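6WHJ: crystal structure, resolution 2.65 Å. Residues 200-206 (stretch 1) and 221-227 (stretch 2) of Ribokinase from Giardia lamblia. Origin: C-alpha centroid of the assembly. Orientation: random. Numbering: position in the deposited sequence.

Stretch 1 200-206: EALEISG
Stretch 2 221-227: ALVEKMS

The two stretches form a small, oblique helix-helix contact made by van der Waals packing alone, centred on the side chain of L222, with no hydrogen bond or salt bridge crossing between them. The surface buried, both sides summed, is 295 Å², and the helix axes come no closer than 10.2 Å, with their N-to-C directions 56° apart. Side chains fill that gap; the nearest CA atoms, those of S205 and L222, are 6.8 Å apart.

Stretch 1 enters in a helix begun earlier in the chain. From E200 to L202 phi/psi stays near -67/-36, and a backbone hydrogen bond joins I204 N to E200 O at 3.2 Å. The angles then drift, to -81/-9 at I204 and -105/-20 at S205, and the hydrogen bond from G206 N to L202 O, at 3.4 Å, is weak. G206 is the first residue to leave helical phi/psi, at 127/3, where a CB would jam against the preceding carbonyl O. Stretch 2 is helical throughout and continues at both ends, with backbone hydrogen bonds from K225 N to A221 O (2.9 Å), M226 N to L222 O (3.0 Å) and S227 N to V223 O (3.0 Å).

L222 supplies the centre of the contact. Its CA-to-CB bond points toward stretch 1, and chi1 -66° (m) with chi2 169° (t) extends its methyls to meet three residues. L222 CD2 lies 3.4 Å from S205 OG and 3.9 Å from A201 O, and L222 CD1 lies 4.0 Å from L202 CD2, with L222 CD2 4.2 Å from the same L202 CD2. The leucine pair is an apolar contact; the other two set a methyl against oxygen, so they contribute packing rather than polar bonding. L202 starts from a CA-to-CB bond directed away, but chi1 -79° (m) and chi2 178° (t) bring its end nearer. The A201 CA-to-CB bond points toward stretch 2, and A201 CB comes to 4.5 Å from M226 CE.

S205, also pointing toward the partner, has chi1 -67° (m). S205 OG sits 4.0 Å from K225 CG and 4.3 Å from M226 SD, one helical turn beyond L222. K225 (chi 174°, 73°, -173°, 178°) points toward stretch 1 but meets it through aliphatic carbon; its amine stays out of contact, K225 NZ being 5.9 Å from S205 O, its nearest atom of stretch 1. M226 leaves its backbone sideways, and chi1 -117° (between wells), chi2 88° (p) and chi3 80° (p) fold the thioether nearer.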

# COMPACT_ATOMS: atom_id res chain seq x y z
N GLU B 200 -16.09 -3.66 17.36
CA GLU B 200 -15.27 -4.75 17.88
C GLU B 200 -16.02 -5.56 18.93
O GLU B 200 -15.90 -6.79 18.98
CB GLU B 200 -13.95 -4.22 18.43
CG GLU B 200 -12.93 -3.91 17.36
CD GLU B 200 -12.00 -2.78 17.75
OE1 GLU B 200 -11.31 -2.26 16.85
OE2 GLU B 200 -11.94 -2.43 18.95
N ALA B 201 -16.79 -4.88 19.78
CA ALA B 201 -17.59 -5.60 20.77
C ALA B 201 -18.68 -6.42 20.10
O ALA B 201 -19.01 -7.52 20.54
CB ALA B 201 -18.21 -4.61 21.76
N LEU B 202 -19.25 -5.90 19.00
CA LEU B 202 -20.32 -6.61 18.32
C LEU B 202 -19.80 -7.82 17.58
O LEU B 202 -20.49 -8.84 17.48
CB LEU B 202 -21.05 -5.66 17.37
CG LEU B 202 -22.05 -4.75 18.07
CD1 LEU B 202 -22.72 -3.79 17.09
CD2 LEU B 202 -23.09 -5.60 18.81
N GLU B 203 -18.58 -7.73 17.04
CA GLU B 203 -18.03 -8.85 16.29
C GLU B 203 -17.55 -9.97 17.21
O GLU B 203 -17.59 -11.14 16.82
CB GLU B 203 -16.87 -8.39 15.40
CG GLU B 203 -17.30 -7.48 14.27
CD GLU B 203 -17.51 -8.24 12.97
OE1 GLU B 203 -17.88 -9.44 13.02
OE2 GLU B 203 -17.30 -7.64 11.88
N ILE B 204 -17.16 -9.65 18.45
CA ILE B 204 -16.65 -10.68 19.35
C ILE B 204 -17.77 -11.47 20.02
O ILE B 204 -17.50 -12.54 20.57
CB ILE B 204 -15.69 -10.01 20.36
CG1 ILE B 204 -14.42 -9.52 19.65
CG2 ILE B 204 -15.26 -10.92 21.50
CD1 ILE B 204 -13.51 -8.64 20.50
N SER B 205 -19.02 -11.04 19.88
CA SER B 205 -20.16 -11.77 20.44
C SER B 205 -20.98 -12.54 19.41
O SER B 205 -21.72 -13.44 19.80
CB SER B 205 -21.08 -10.80 21.19
OG SER B 205 -20.42 -10.30 22.34
N GLY B 206 -20.89 -12.20 18.13
CA GLY B 206 -21.62 -12.91 17.10
C GLY B 206 -22.47 -12.04 16.19
O GLY B 206 -23.16 -12.58 15.31
N ALA B 221 -26.09 -7.39 27.58
CA ALA B 221 -25.84 -8.71 27.02
C ALA B 221 -24.41 -8.84 26.54
O ALA B 221 -23.80 -9.91 26.68
CB ALA B 221 -26.82 -8.99 25.88
N LEU B 222 -23.83 -7.76 26.00
CA LEU B 222 -22.44 -7.84 25.54
C LEU B 222 -21.48 -7.97 26.71
O LEU B 222 -20.57 -8.80 26.68
CB LEU B 222 -22.10 -6.62 24.68
CG LEU B 222 -22.85 -6.51 23.35
CD1 LEU B 222 -22.63 -5.14 22.72
CD2 LEU B 222 -22.46 -7.63 22.40
N VAL B 223 -21.67 -7.16 27.76
CA VAL B 223 -20.85 -7.29 28.96
C VAL B 223 -21.05 -8.66 29.59
O VAL B 223 -20.11 -9.28 30.10
CB VAL B 223 -21.17 -6.16 29.96
CG1 VAL B 223 -20.43 -6.37 31.27
CG2 VAL B 223 -20.85 -4.80 29.37
N GLU B 224 -22.29 -9.16 29.54
CA GLU B 224 -22.62 -10.48 30.08
C GLU B 224 -21.81 -11.57 29.40
O GLU B 224 -21.19 -12.41 30.06
CB GLU B 224 -24.10 -10.74 29.84
CG GLU B 224 -24.94 -11.18 30.97
CD GLU B 224 -26.40 -11.18 30.55
OE1 GLU B 224 -26.67 -11.45 29.36
OE2 GLU B 224 -27.27 -10.89 31.39
N LYS B 225 -21.81 -11.56 28.07
CA LYS B 225 -21.10 -12.58 27.30
C LYS B 225 -19.60 -12.48 27.53
O LYS B 225 -18.92 -13.51 27.69
CB LYS B 225 -21.43 -12.43 25.82
CG LYS B 225 -20.65 -13.32 24.89
CD LYS B 225 -21.09 -14.77 24.99
CE LYS B 225 -20.18 -15.66 24.17
NZ LYS B 225 -20.57 -17.09 24.28
N MET B 226 -19.07 -11.26 27.58
CA MET B 226 -17.63 -11.08 27.76
C MET B 226 -17.16 -11.62 29.10
O MET B 226 -16.06 -12.17 29.22
CB MET B 226 -17.28 -9.59 27.66
CG MET B 226 -16.38 -9.27 26.52
SD MET B 226 -17.34 -8.93 25.04
CE MET B 226 -17.82 -7.24 25.40
N SER B 227 -17.97 -11.43 30.13
CA SER B 227 -17.64 -11.83 31.49
C SER B 227 -17.92 -13.29 31.78
O SER B 227 -17.36 -13.83 32.73
CB SER B 227 -18.42 -10.93 32.46
OG SER B 227 -18.69 -11.58 33.69